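Local coordinates for protein siderophore biosynthesis lipase/esterase, putative (Aspergillus fumigatus, PDB 6GUP) that hydrolyses the ester bonds of the siderophore fusarinine C, without cleaving triacetylfusarinine C, and so takes part in fungal iron release, at residues A[274-288]-A[313-327]. Sequence-based numbering, arbitrary orientation.
Sequences LRGKLMVLFSGADQS and AIWDENSGIIPNASH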
loop_
_atom_site.group_PDB
_atom_site.type_symbol
_atom_site.label_atom_id
_atom_site.label_comp_id
_atom_site.label_asym_id
_atom_site.label_seq_id
_atom_site.Cartn_x
_atom_site.Cartn_y
_atom_site.Cartn_z
ATOM N N LEU A 274 -24.728 -5.905 -11.907
ATOM C CA LEU A 274 -25.408 -5.138 -10.864
ATOM C C LEU A 274 -26.866 -5.580 -10.763
ATOM O O LEU A 274 -27.723 -5.083 -11.498
ATOM C CB LEU A 274 -25.313 -3.630 -11.145
ATOM C CG LEU A 274 -25.987 -2.665 -10.159
ATOM C CD1 LEU A 274 -25.534 -2.907 -8.726
ATOM C CD2 LEU A 274 -25.714 -1.222 -10.561
ATOM N N ARG A 275 -27.135 -6.521 -9.856
ATOM C CA ARG A 275 -28.513 -6.913 -9.518
ATOM C C ARG A 275 -29.006 -6.074 -8.331
ATOM O O ARG A 275 -29.286 -6.579 -7.241
ATOM C CB ARG A 275 -28.655 -8.427 -9.278
ATOM C CG ARG A 275 -27.720 -9.063 -8.255
ATOM C CD ARG A 275 -28.327 -10.340 -7.691
ATOM N NE ARG A 275 -27.415 -11.040 -6.786
ATOM C CZ ARG A 275 -26.422 -11.855 -7.154
ATOM N NH1 ARG A 275 -26.165 -12.109 -8.438
ATOM N NH2 ARG A 275 -25.666 -12.426 -6.218
ATOM N N GLY A 276 -29.121 -4.775 -8.585
ATOM C CA GLY A 276 -29.466 -3.790 -7.568
ATOM C C GLY A 276 -29.382 -2.389 -8.142
ATOM O O GLY A 276 -29.468 -2.209 -9.361
ATOM N N LYS A 277 -29.186 -1.402 -7.269
ATOM C CA LYS A 277 -29.215 0.009 -7.661
ATOM C C LYS A 277 -27.823 0.639 -7.694
ATOM O O LYS A 277 -26.944 0.251 -6.924
ATOM C CB LYS A 277 -30.111 0.808 -6.704
ATOM C CG LYS A 277 -31.480 0.192 -6.430
ATOM C CD LYS A 277 -32.406 0.267 -7.637
ATOM C CE LYS A 277 -33.265 1.519 -7.609
ATOM N NZ LYS A 277 -33.764 1.878 -8.964
ATOM N N LEU A 278 -27.637 1.604 -8.597
ATOM C CA LEU A 278 -26.445 2.455 -8.618
ATOM C C LEU A 278 -26.785 3.796 -7.979
ATOM O O LEU A 278 -27.587 4.556 -8.532
ATOM C CB LEU A 278 -25.948 2.677 -10.053
ATOM C CG LEU A 278 -24.779 3.658 -10.236
ATOM C CD1 LEU A 278 -23.524 3.174 -9.517
ATOM C CD2 LEU A 278 -24.495 3.885 -11.710
ATOM N N MET A 279 -26.181 4.087 -6.826
ATOM C CA MET A 279 -26.342 5.388 -6.172
ATOM C C MET A 279 -25.086 6.242 -6.333
ATOM O O MET A 279 -24.001 5.841 -5.915
ATOM C CB MET A 279 -26.673 5.231 -4.686
ATOM C CG MET A 279 -27.082 6.543 -4.024
ATOM S SD MET A 279 -27.802 6.355 -2.385
ATOM C CE MET A 279 -26.375 5.798 -1.458
ATOM N N VAL A 280 -25.246 7.416 -6.941
ATOM C CA VAL A 280 -24.174 8.404 -7.060
ATOM C C VAL A 280 -24.409 9.521 -6.041
ATOM O O VAL A 280 -25.495 10.098 -5.988
ATOM C CB VAL A 280 -24.102 8.986 -8.488
ATOM C CG1 VAL A 280 -23.012 10.047 -8.600
ATOM C CG2 VAL A 280 -23.850 7.872 -9.496
ATOM N N LEU A 281 -23.385 9.814 -5.239
ATOM C CA LEU A 281 -23.437 10.879 -4.238
ATOM C C LEU A 281 -22.441 11.979 -4.592
ATOM O O LEU A 281 -21.254 11.881 -4.267
ATOM C CB LEU A 281 -23.136 10.320 -2.843
ATOM C CG LEU A 281 -24.070 9.238 -2.299
ATOM C CD1 LEU A 281 -23.551 8.729 -0.964
ATOM C CD2 LEU A 281 -25.496 9.747 -2.153
ATOM N N PHE A 282 -22.926 13.014 -5.275
ATOM C CA PHE A 282 -22.112 14.199 -5.558
ATOM C C PHE A 282 -21.951 15.060 -4.317
ATOM O O PHE A 282 -22.791 15.040 -3.417
ATOM C CB PHE A 282 -22.726 15.076 -6.665
ATOM C CG PHE A 282 -22.331 14.705 -8.076
ATOM C CD1 PHE A 282 -21.230 13.889 -8.374
ATOM C CD2 PHE A 282 -23.056 15.239 -9.137
ATOM C CE1 PHE A 282 -20.901 13.596 -9.686
ATOM C CE2 PHE A 282 -22.723 14.948 -10.450
ATOM C CZ PHE A 282 -21.647 14.124 -10.725
ATOM N N SER A 283 -20.870 15.834 -4.302
ATOM C CA SER A 283 -20.611 16.807 -3.252
ATOM C C SER A 283 -21.020 18.188 -3.769
ATOM O O SER A 283 -20.544 18.629 -4.816
ATOM C CB SER A 283 -19.136 16.764 -2.856
ATOM O OG SER A 283 -18.847 15.582 -2.132
ATOM N N GLY A 284 -21.926 18.849 -3.047
ATOM C CA GLY A 284 -22.492 20.134 -3.471
ATOM C C GLY A 284 -21.514 21.290 -3.529
ATOM O O GLY A 284 -21.646 22.173 -4.381
ATOM N N ALA A 285 -20.536 21.282 -2.626
ATOM C CA ALA A 285 -19.457 22.267 -2.615
ATOM C C ALA A 285 -18.128 21.623 -3.021
ATOM O O ALA A 285 -17.079 21.947 -2.457
ATOM C CB ALA A 285 -19.350 22.894 -1.231
ATOM N N ASP A 286 -18.178 20.714 -3.999
ATOM C CA ASP A 286 -16.982 20.019 -4.467
ATOM C C ASP A 286 -16.055 21.026 -5.137
ATOM O O ASP A 286 -16.373 21.589 -6.187
ATOM C CB ASP A 286 -17.327 18.882 -5.437
ATOM C CG ASP A 286 -16.182 17.901 -5.626
ATOM O OD1 ASP A 286 -15.030 18.342 -5.820
ATOM O OD2 ASP A 286 -16.437 16.680 -5.594
ATOM N N GLN A 287 -14.908 21.241 -4.501
ATOM C CA GLN A 287 -13.908 22.196 -4.971
ATOM C C GLN A 287 -13.122 21.722 -6.202
ATOM O O GLN A 287 -12.455 22.532 -6.840
ATOM C CB GLN A 287 -12.957 22.602 -3.825
ATOM C CG GLN A 287 -11.933 21.562 -3.356
ATOM C CD GLN A 287 -12.512 20.422 -2.525
ATOM O OE1 GLN A 287 -13.707 20.383 -2.230
ATOM N NE2 GLN A 287 -11.654 19.482 -2.147
ATOM N N SER A 288 -13.184 20.424 -6.516
ATOM C CA SER A 288 -12.544 19.866 -7.716
ATOM C C SER A 288 -13.368 20.033 -8.996
ATOM O O SER A 288 -12.820 19.925 -10.090
ATOM C CB SER A 288 -12.241 18.377 -7.517
ATOM O OG SER A 288 -11.382 18.175 -6.409
ATOM N N ALA A 313 -34.609 0.536 -14.626
ATOM C CA ALA A 313 -34.650 1.282 -13.365
ATOM C C ALA A 313 -33.449 0.905 -12.492
ATOM O O ALA A 313 -33.594 0.580 -11.311
ATOM C CB ALA A 313 -35.961 1.014 -12.639
ATOM N N ILE A 314 -32.262 0.964 -13.093
ATOM C CA ILE A 314 -31.011 0.610 -12.416
ATOM C C ILE A 314 -30.532 1.762 -11.532
ATOM O O ILE A 314 -30.130 1.545 -10.393
ATOM C CB ILE A 314 -29.917 0.213 -13.437
ATOM C CG1 ILE A 314 -30.345 -1.059 -14.180
ATOM C CG2 ILE A 314 -28.569 -0.006 -12.747
ATOM C CD1 ILE A 314 -29.566 -1.340 -15.444
ATOM N N TRP A 315 -30.560 2.976 -12.074
ATOM C CA TRP A 315 -30.176 4.181 -11.337
ATOM C C TRP A 315 -31.021 4.347 -10.074
ATOM O O TRP A 315 -32.248 4.223 -10.124
ATOM C CB TRP A 315 -30.336 5.410 -12.233
ATOM C CG TRP A 315 -29.888 6.699 -11.622
ATOM C CD1 TRP A 315 -30.648 7.567 -10.897
ATOM C CD2 TRP A 315 -28.580 7.274 -11.696
ATOM N NE1 TRP A 315 -29.896 8.647 -10.507
ATOM C CE2 TRP A 315 -28.621 8.495 -10.986
ATOM C CE3 TRP A 315 -27.376 6.877 -12.296
ATOM C CZ2 TRP A 315 -27.501 9.325 -10.856
ATOM C CZ3 TRP A 315 -26.261 7.703 -12.166
ATOM C CH2 TRP A 315 -26.334 8.915 -11.452
ATOM N N ASP A 316 -30.359 4.612 -8.950
ATOM C CA ASP A 316 -31.050 4.888 -7.698
ATOM C C ASP A 316 -31.527 6.333 -7.738
ATOM O O ASP A 316 -30.708 7.252 -7.817
ATOM C CB ASP A 316 -30.129 4.663 -6.490
ATOM C CG ASP A 316 -30.901 4.443 -5.196
ATOM O OD1 ASP A 316 -31.976 5.052 -5.010
ATOM O OD2 ASP A 316 -30.431 3.650 -4.358
ATOM N N GLU A 317 -32.846 6.530 -7.671
ATOM C CA GLU A 317 -33.435 7.876 -7.636
ATOM C C GLU A 317 -32.945 8.710 -6.443
ATOM O O GLU A 317 -32.894 9.936 -6.526
ATOM C CB GLU A 317 -34.972 7.813 -7.654
ATOM C CG GLU A 317 -35.627 7.279 -6.381
ATOM C CD GLU A 317 -37.142 7.404 -6.396
ATOM O OE1 GLU A 317 -37.746 7.353 -5.303
ATOM O OE2 GLU A 317 -37.733 7.559 -7.486
ATOM N N ASN A 318 -32.574 8.035 -5.352
ATOM C CA ASN A 318 -31.970 8.687 -4.179
ATOM C C ASN A 318 -30.543 9.225 -4.393
ATOM O O ASN A 318 -29.971 9.815 -3.475
ATOM C CB ASN A 318 -31.998 7.741 -2.965
ATOM C CG ASN A 318 -33.407 7.492 -2.446
ATOM O OD1 ASN A 318 -34.254 8.387 -2.446
ATOM N ND2 ASN A 318 -33.660 6.271 -1.989
ATOM N N SER A 319 -29.963 9.012 -5.577
ATOM C CA SER A 319 -28.757 9.725 -5.998
ATOM C C SER A 319 -29.007 11.227 -6.022
ATOM O O SER A 319 -30.120 11.678 -6.307
ATOM C CB SER A 319 -28.333 9.292 -7.401
ATOM O OG SER A 319 -28.099 7.899 -7.463
ATOM N N GLY A 320 -27.966 11.997 -5.733
ATOM C CA GLY A 320 -28.096 13.444 -5.692
ATOM C C GLY A 320 -26.826 14.164 -5.302
ATOM O O GLY A 320 -25.727 13.606 -5.377
ATOM N N ILE A 321 -27.002 15.409 -4.871
ATOM C CA ILE A 321 -25.907 16.327 -4.598
ATOM C C ILE A 321 -25.991 16.714 -3.122
ATOM O O ILE A 321 -26.906 17.435 -2.724
ATOM C CB ILE A 321 -26.006 17.565 -5.522
ATOM C CG1 ILE A 321 -25.924 17.130 -6.995
ATOM C CG2 ILE A 321 -24.900 18.567 -5.220
ATOM C CD1 ILE A 321 -26.260 18.213 -7.995
ATOM N N ILE A 322 -25.031 16.234 -2.325
ATOM C CA ILE A 322 -25.028 16.452 -0.872
ATOM C C ILE A 322 -24.803 17.950 -0.612
ATOM O O ILE A 322 -23.782 18.486 -1.048
ATOM C CB ILE A 322 -23.917 15.647 -0.138
ATOM C CG1 ILE A 322 -23.980 14.133 -0.439
ATOM C CG2 ILE A 322 -23.995 15.875 1.371
ATOM C CD1 ILE A 322 -25.214 13.405 0.050
ATOM N N PRO A 323 -25.749 18.629 0.080
ATOM C CA PRO A 323 -25.581 20.072 0.332
ATOM C C PRO A 323 -24.336 20.417 1.157
ATOM O O PRO A 323 -24.069 19.763 2.167
ATOM C CB PRO A 323 -26.850 20.456 1.110
ATOM C CG PRO A 323 -27.836 19.389 0.814
ATOM C CD PRO A 323 -27.049 18.138 0.579
ATOM N N ASN A 324 -23.579 21.414 0.693
ATOM C CA ASN A 324 -22.388 21.943 1.385
ATOM C C ASN A 324 -21.205 20.969 1.541
ATOM O O ASN A 324 -20.226 21.307 2.213
ATOM C CB ASN A 324 -22.766 22.517 2.766
ATOM C CG ASN A 324 -23.939 23.480 2.704
ATOM O OD1 ASN A 324 -24.895 23.358 3.470
ATOM N ND2 ASN A 324 -23.872 24.443 1.791
ATOM N N ALA A 325 -21.267 19.794 0.910
ATOM C CA ALA A 325 -20.214 18.789 1.055
ATOM C C ALA A 325 -19.029 19.149 0.172
ATOM O O ALA A 325 -19.215 19.588 -0.960
ATOM C CB ALA A 325 -20.730 17.405 0.692
ATOM N N SER A 326 -17.821 18.959 0.693
ATOM C CA SER A 326 -16.595 19.114 -0.086
ATOM C C SER A 326 -16.302 17.765 -0.736
ATOM O O SER A 326 -17.043 16.800 -0.523
ATOM C CB SER A 326 -15.434 19.563 0.807
ATOM O OG SER A 326 -15.062 18.553 1.726
ATOM N N HIS A 327 -15.231 17.697 -1.524
ATOM C CA HIS A 327 -14.883 16.478 -2.266
ATOM C C HIS A 327 -14.705 15.261 -1.357
ATOM O O HIS A 327 -15.330 14.221 -1.577
ATOM C CB HIS A 327 -13.609 16.693 -3.088
ATOM C CG HIS A 327 -13.248 15.522 -3.947
ATOM N ND1 HIS A 327 -13.941 15.198 -5.093
ATOM C CD2 HIS A 327 -12.276 14.587 -3.817
ATOM C CE1 HIS A 327 -13.407 14.119 -5.637
ATOM N NE2 HIS A 327 -12.394 13.728 -4.883
HETATM O O HOH W 1 -34.561 4.397 -7.868
#
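The last two parallel strands of an alpha/beta-hydrolase sheet, 278-283 and 320-322, pair here and carry Asp286 and His327 on the loops at their C-terminal ends. His327 ND1 donates to Asp286 OD2 (2.9 Å) on the syn side of the carboxylate, with OD2 close to the imidazole plane, although the carboxylate and ring planes stand 65° apart. Asp286 CG lies anti to the backbone N (chi1 -163°), beside the histidine side chain; its other oxygen, OD1, accepts Ser288 N in an Asx turn; held at both oxygens, the carboxylate is restrained in its rotation. Gln287 OE1 takes His327 N at 3.2 Å, and Ser283 OG grips Ser326 O at 2.7 Å, its short hydroxyl fitting close against the backbone. Along the strands, Phe282 bonds through N to Gly320 O and through O to Ile322 N. Just before strand 320-322, Ser319 OG takes the place of a backbone carbonyl, accepting from Val280 N (2.9 Å) while donating to Asp316 O. Val280 CG2 presses obliquely on Trp315 CH2 (3.3 Å). Lys277, long and bent, brings its ammonium NZ to two backbone carbonyls, Ala313 O (2.7 Å) and Trp315 O. With His327 NE2 bonded to Ser123 OG, the arrangement is consistent with the Ser-His-Asp catalytic triad of alpha/beta-hydrolases.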